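Local coordinates for conserved domain protein (Streptococcus pneumoniae, PDB 2I7R), which is of unknown function but belongs to the glyoxalase/bleomycin resistance protein/dioxygenase superfamily, whose members include metal-dependent enzymes and antibiotic-binding proteins, at residues A21-E24 with H25-K29; Q40-G44 with S45-M49; D32-D36 with G37-F41. All coordinates share one frame; numbering follows the deposited sequence.

Interaction 1 (A21-E24 with H25-K29)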
# COMPACT_ATOMS: atom_id res chain seq x y z
N ALA A 21 14.54 -10.09 -3.35
CA ALA A 21 15.30 -10.33 -4.58
C ALA A 21 14.40 -10.19 -5.84
O ALA A 21 14.77 -9.55 -6.82
CB ALA A 21 15.94 -11.70 -4.53
N ASP A 22 13.21 -10.77 -5.77
CA ASP A 22 12.24 -10.69 -6.88
C ASP A 22 11.78 -9.25 -7.16
O ASP A 22 11.68 -8.83 -8.30
CB ASP A 22 11.02 -11.56 -6.59
CG ASP A 22 11.33 -13.05 -6.62
OD1 ASP A 22 12.43 -13.42 -7.06
OD2 ASP A 22 10.46 -13.84 -6.21
N LEU A 23 11.45 -8.54 -6.09
CA LEU A 23 11.04 -7.13 -6.16
C LEU A 23 12.14 -6.22 -6.74
O LEU A 23 11.84 -5.35 -7.53
CB LEU A 23 10.59 -6.66 -4.78
CG LEU A 23 9.30 -5.83 -4.64
CD1 LEU A 23 8.19 -6.18 -5.66
CD2 LEU A 23 8.77 -5.83 -3.18
N GLU A 24 13.41 -6.47 -6.40
CA GLU A 24 14.54 -5.75 -7.03
C GLU A 24 14.62 -5.90 -8.56
O GLU A 24 14.89 -4.93 -9.25
CB GLU A 24 15.87 -6.14 -6.39
CG GLU A 24 15.87 -5.99 -4.88
CD GLU A 24 17.20 -6.31 -4.22
OE1 GLU A 24 17.83 -7.35 -4.54
OE2 GLU A 24 17.61 -5.51 -3.35
N HIS A 25 14.41 -7.12 -9.08
CA HIS A 25 14.40 -7.31 -10.54
C HIS A 25 13.21 -6.59 -11.15
O HIS A 25 13.35 -5.89 -12.16
CB HIS A 25 14.39 -8.79 -10.93
CG HIS A 25 15.63 -9.52 -10.56
ND1 HIS A 25 15.67 -10.47 -9.57
CD2 HIS A 25 16.90 -9.42 -11.04
CE1 HIS A 25 16.90 -10.94 -9.45
NE2 HIS A 25 17.66 -10.33 -10.34
N ILE A 26 12.04 -6.72 -10.53
CA ILE A 26 10.86 -6.06 -11.07
C ILE A 26 10.99 -4.53 -11.07
O ILE A 26 10.61 -3.87 -12.04
CB ILE A 26 9.61 -6.48 -10.33
CG1 ILE A 26 9.29 -7.93 -10.68
CG2 ILE A 26 8.44 -5.51 -10.66
CD1 ILE A 26 8.43 -8.61 -9.68
N LEU A 27 11.52 -3.97 -9.99
CA LEU A 27 11.60 -2.54 -9.83
C LEU A 27 12.87 -1.99 -10.47
O LEU A 27 13.00 -0.77 -10.69
CB LEU A 27 11.60 -2.18 -8.35
CG LEU A 27 10.30 -2.36 -7.55
CD1 LEU A 27 10.59 -2.19 -6.05
CD2 LEU A 27 9.20 -1.40 -8.08
N ASP A 28 13.81 -2.90 -10.76
CA ASP A 28 15.10 -2.55 -11.33
C ASP A 28 15.84 -1.60 -10.38
O ASP A 28 16.52 -0.68 -10.82
CB ASP A 28 14.92 -1.88 -12.70
CG ASP A 28 16.20 -1.76 -13.45
OD1 ASP A 28 17.09 -2.59 -13.25
OD2 ASP A 28 16.30 -0.83 -14.26
N LYS A 29 15.68 -1.82 -9.08
CA LYS A 29 16.53 -1.13 -8.10
C LYS A 29 16.69 -2.01 -6.89
O LYS A 29 15.79 -2.81 -6.57
CB LYS A 29 15.99 0.26 -7.70
CG LYS A 29 14.80 0.25 -6.79
CD LYS A 29 14.25 1.66 -6.64
CE LYS A 29 15.14 2.53 -5.77
NZ LYS A 29 14.76 3.97 -5.97
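Glu24 meets Lys29 where the helix ends. Glu24 O takes two weak bonds, from Asp28 N (2.8 Å) and Lys29 N (3.2 Å), while Glu24 CA gives a C-H...O contact to Lys29 O at 3.2 Å. Asp28 leaves the helix with positive phi, and its N also makes a weak bond to His25 O. Together with the Lys29 bond this fits a Schellman motif, though a loosely bonded one. Glu24 OE2 accepts a hydrogen bond from Ala31 N, just beyond the segment. His25 folds back over the preceding turn, CG beside its own backbone N (chi1 -66°), which brings ND1 to 3.0 Å from Ala21 O and sets Asp22 CA at the ring edge. Leu23 is buried. Leu23 O receives Leu27 N at 2.8 Å almost head-on (C=O...N 160°), and the two leucines run side by side, CG of Leu23 4.1 Å from CD1 of Leu27. These last two turns of helix 16-27 meet both sheets: Leu23 and Leu27 pack on Phe41 of strand 38-43, Leu23 also reaches Leu48 and Leu50 of strand 46-51 in that sheet, while Ile26 touches Phe114 and Leu27 Leu112 on strand 111-116 of the second sheet.

Interaction 2 (Q40-G44 with S45-M49)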
# COMPACT_ATOMS: atom_id res chain seq x y z
N GLN A 40 13.83 -2.75 2.81
CA GLN A 40 13.27 -1.43 2.64
C GLN A 40 13.57 -0.98 1.25
O GLN A 40 14.73 -0.95 0.85
CB GLN A 40 13.90 -0.43 3.61
CG GLN A 40 13.71 1.06 3.22
CD GLN A 40 14.56 1.99 4.09
OE1 GLN A 40 14.65 1.80 5.31
NE2 GLN A 40 15.19 2.99 3.48
N PHE A 41 12.53 -0.55 0.53
CA PHE A 41 12.70 0.07 -0.75
C PHE A 41 12.22 1.49 -0.64
O PHE A 41 11.24 1.78 0.04
CB PHE A 41 11.85 -0.64 -1.82
CG PHE A 41 12.31 -2.04 -2.16
CD1 PHE A 41 13.12 -2.26 -3.27
CD2 PHE A 41 11.93 -3.12 -1.38
CE1 PHE A 41 13.54 -3.55 -3.60
CE2 PHE A 41 12.35 -4.43 -1.72
CZ PHE A 41 13.14 -4.63 -2.82
N THR A 42 12.92 2.40 -1.31
CA THR A 42 12.42 3.74 -1.55
C THR A 42 11.98 3.81 -3.02
O THR A 42 12.72 3.38 -3.93
CB THR A 42 13.48 4.80 -1.17
OG1 THR A 42 13.82 4.62 0.23
CG2 THR A 42 12.99 6.23 -1.39
N ILE A 43 10.75 4.24 -3.25
CA ILE A 43 10.24 4.40 -4.60
C ILE A 43 9.69 5.80 -4.76
O ILE A 43 8.49 6.04 -4.55
CB ILE A 43 9.14 3.37 -4.96
CG1 ILE A 43 9.51 1.92 -4.55
CG2 ILE A 43 8.86 3.46 -6.46
CD1 ILE A 43 8.34 0.89 -4.57
N GLY A 44 10.58 6.71 -5.13
CA GLY A 44 10.26 8.13 -5.24
C GLY A 44 10.04 8.67 -3.84
O GLY A 44 10.95 8.66 -3.03
N SER A 45 8.81 9.06 -3.56
CA SER A 45 8.39 9.73 -2.32
C SER A 45 7.74 8.77 -1.35
O SER A 45 7.11 9.22 -0.37
CB SER A 45 7.31 10.76 -2.68
OG SER A 45 6.15 10.07 -3.18
N HIS A 46 7.85 7.47 -1.59
CA HIS A 46 7.11 6.47 -0.80
C HIS A 46 8.06 5.32 -0.49
O HIS A 46 8.91 4.99 -1.31
CB HIS A 46 5.91 6.01 -1.63
CG HIS A 46 4.75 5.45 -0.84
ND1 HIS A 46 4.86 4.36 -0.00
CD2 HIS A 46 3.44 5.80 -0.84
CE1 HIS A 46 3.67 4.07 0.51
NE2 HIS A 46 2.79 4.93 0.01
N CYS A 47 7.98 4.76 0.70
CA CYS A 47 8.76 3.56 1.04
C CYS A 47 7.89 2.33 1.04
O CYS A 47 6.72 2.40 1.37
CB CYS A 47 9.40 3.68 2.41
SG CYS A 47 10.79 4.73 2.42
N LEU A 48 8.48 1.21 0.69
CA LEU A 48 7.79 -0.06 0.72
C LEU A 48 8.67 -1.02 1.53
O LEU A 48 9.79 -1.32 1.11
CB LEU A 48 7.53 -0.55 -0.73
CG LEU A 48 6.91 -1.93 -1.05
CD1 LEU A 48 5.45 -2.03 -0.65
CD2 LEU A 48 7.02 -2.21 -2.54
N MSE A 49 8.18 -1.50 2.67
CA MSE A 49 8.90 -2.51 3.45
C MSE A 49 8.36 -3.94 3.23
O MSE A 49 7.16 -4.16 3.01
CB MSE A 49 8.82 -2.19 4.95
CG MSE A 49 9.76 -1.09 5.46
SE MSE A 49 9.91 0.53 4.39
CE MSE A 49 10.74 1.68 5.86
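Phe41 and Leu48 form a hydrogen-bonded antiparallel pair, each backbone N donating to the other's O at 2.9 Å. Nearer the turn Ile43 N reaches His46 O at 2.8 Å, answered by a weak bond from His46 N to Ile43 O. A type II' turn from Ile43 to His46 closes this hairpin, with Gly44 at its positive-phi corner. The hairpin supplies the two central strands, 38-43 and 46-51, of a four-stranded mixed sheet, strand 5-12 bonding along the outer side of 46-51. Among apolar contacts, Ile43 CD1 lies 3.9 Å from Leu48 CD2, the two side chains running alongside each other on the face that carries Phe41. On the reverse face Gln40 and selenomethionine Met49 lie side by side, Met49 bending at chi2 (44°) to bring SE to 4.0 Å from Gln40 CG. Thr42 OG1, whose closer partner is Asp32, stands 3.7 Å from Cys47 SG. Two contacts involve ring edges: Phe41 sets CD2 3.7 Å from the backbone carbonyl O of Leu48, which lies in the ring plane, and His46 meets His46 of the second subunit edge-to-face. Of the polar side chains, His46 ND1 donates to Cys47 O from above the carbonyl plane, and Ser45 OG bonds Asn5 and His46 of the second subunit.

Interaction 3 (D32-D36 with G37-F41)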
# COMPACT_ATOMS: atom_id res chain seq x y z
N ASP A 32 17.15 -0.48 -0.35
CA ASP A 32 18.05 0.40 0.44
C ASP A 32 18.75 -0.38 1.52
O ASP A 32 19.88 -0.09 1.84
CB ASP A 32 17.29 1.51 1.15
CG ASP A 32 16.59 2.44 0.21
OD1 ASP A 32 16.92 2.50 -0.99
OD2 ASP A 32 15.68 3.13 0.71
N TYR A 33 18.07 -1.36 2.10
CA TYR A 33 18.60 -2.16 3.19
C TYR A 33 17.76 -3.42 3.35
O TYR A 33 16.55 -3.36 3.21
CB TYR A 33 18.59 -1.35 4.50
CG TYR A 33 18.84 -2.20 5.70
CD1 TYR A 33 20.13 -2.66 6.00
CD2 TYR A 33 17.80 -2.59 6.52
CE1 TYR A 33 20.35 -3.48 7.10
CE2 TYR A 33 18.01 -3.40 7.60
CZ TYR A 33 19.31 -3.84 7.89
OH TYR A 33 19.49 -4.64 8.98
N ALA A 34 18.39 -4.54 3.67
CA ALA A 34 17.68 -5.82 3.78
C ALA A 34 18.33 -6.72 4.81
O ALA A 34 19.54 -6.70 4.95
CB ALA A 34 17.67 -6.51 2.42
N ASN A 35 17.50 -7.54 5.46
CA ASN A 35 17.80 -8.49 6.54
C ASN A 35 17.16 -9.82 6.23
O ASN A 35 16.29 -9.87 5.37
CB ASN A 35 17.08 -8.06 7.84
CG ASN A 35 17.98 -7.34 8.74
OD1 ASN A 35 19.17 -7.28 8.46
ND2 ASN A 35 17.45 -6.78 9.80
N ASP A 36 17.47 -10.86 6.99
CA ASP A 36 16.73 -12.09 6.84
C ASP A 36 15.22 -11.87 6.97
O ASP A 36 14.44 -12.63 6.44
CB ASP A 36 17.20 -13.15 7.86
CG ASP A 36 18.50 -13.83 7.44
OD1 ASP A 36 19.04 -13.46 6.37
OD2 ASP A 36 18.97 -14.72 8.17
N GLY A 37 14.82 -10.83 7.71
CA GLY A 37 13.41 -10.59 8.02
C GLY A 37 12.83 -9.22 7.69
O GLY A 37 11.70 -8.95 8.04
N PHE A 38 13.58 -8.38 7.00
CA PHE A 38 13.13 -7.03 6.69
C PHE A 38 13.87 -6.57 5.45
O PHE A 38 15.05 -6.89 5.31
CB PHE A 38 13.48 -6.13 7.87
CG PHE A 38 13.07 -4.68 7.71
CD1 PHE A 38 11.83 -4.23 8.19
CD2 PHE A 38 13.97 -3.74 7.18
CE1 PHE A 38 11.46 -2.85 8.09
CE2 PHE A 38 13.60 -2.36 7.07
CZ PHE A 38 12.34 -1.94 7.55
N ALA A 39 13.20 -5.80 4.59
CA ALA A 39 13.81 -5.09 3.44
C ALA A 39 13.09 -3.76 3.23
O ALA A 39 11.88 -3.65 3.47
CB ALA A 39 13.75 -5.93 2.15
N GLN A 40 13.83 -2.75 2.81
CA GLN A 40 13.27 -1.43 2.64
C GLN A 40 13.57 -0.98 1.25
O GLN A 40 14.73 -0.95 0.85
CB GLN A 40 13.90 -0.43 3.61
CG GLN A 40 13.71 1.06 3.22
CD GLN A 40 14.56 1.99 4.09
OE1 GLN A 40 14.65 1.80 5.31
NE2 GLN A 40 15.19 2.99 3.48
N PHE A 41 12.53 -0.55 0.53
CA PHE A 41 12.70 0.07 -0.75
C PHE A 41 12.22 1.49 -0.64
O PHE A 41 11.24 1.78 0.04
CB PHE A 41 11.85 -0.64 -1.82
CG PHE A 41 12.31 -2.04 -2.16
CD1 PHE A 41 13.12 -2.26 -3.27
CD2 PHE A 41 11.93 -3.12 -1.38
CE1 PHE A 41 13.54 -3.55 -3.60
CE2 PHE A 41 12.35 -4.43 -1.72
CZ PHE A 41 13.14 -4.63 -2.82
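Tyr33 with Gln40 and Ala34 with Ala39 are the antiparallel pairs of a tight surface hairpin, its first strand forming one margin of the four-stranded sheet within the chain; the Asn35-Phe38 end is loosely bonded. The strand directions differ by 166°. Tyr33 O receives Gln40 N at 2.8 Å and also takes a C-H...O contact from Ala39 CA at 3.2 Å. Ala34 and Ala39 form the non-hydrogen-bonded pair, their CB atoms 4.0 Å apart; the small side chains suit this close approach, and Ala39 continues inward onto Cys20 of helix 16-27. On the other face Tyr33 and Phe38 both extend with CG anti to the backbone N. Their side chains cross at about a right angle, and the rings meet edge against edge, CD2 of Tyr33 4.1 Å from CD2 of Phe38. Phe38 also leans on Met49 of the next strand. The far end is fastened by Asp32. Gln40 NE2 gives its hydrogen, close to its amide plane, to the anti lone pair of Asp32 OD2 at 2.8 Å, with the carboxylate and amide planes nearly perpendicular (86°). The same OD2 probably also bonds Thr42 OG1, an unusually close pair, which would let one oxygen link two residues on the same face of strand 38-43. Asp32 N adds a weak bond to Gln40 O at 2.7 Å. Asp32 and Tyr33 thus both stand opposite the single residue Gln40, which is the signature of a classic beta bulge, here at the start of an antiparallel hairpin.

Phe41 joins all three contacts: it belongs to interactions 2 and 3, and its ring rests on the helix end of interaction 1, with CE1 3.6 Å from Glu24 CG and CD1 3.8 Å from Leu27 CD1. A polar tie adds to this, Lys29 NZ of interaction 1 reaching Thr42 O of interaction 2 at 2.9 Å. Interactions 2 and 3 are successive hairpins sharing strand 38-43, their centres about 11 Å apart, and Met49 CG packs 3.4 Å from Phe38 CZ. The centre of interaction 1 lies about 12 Å from that of interaction 2 and 13 Å from that of interaction 3. Interactions 1 and 2 also touch the second subunit, whereas interaction 3 does not.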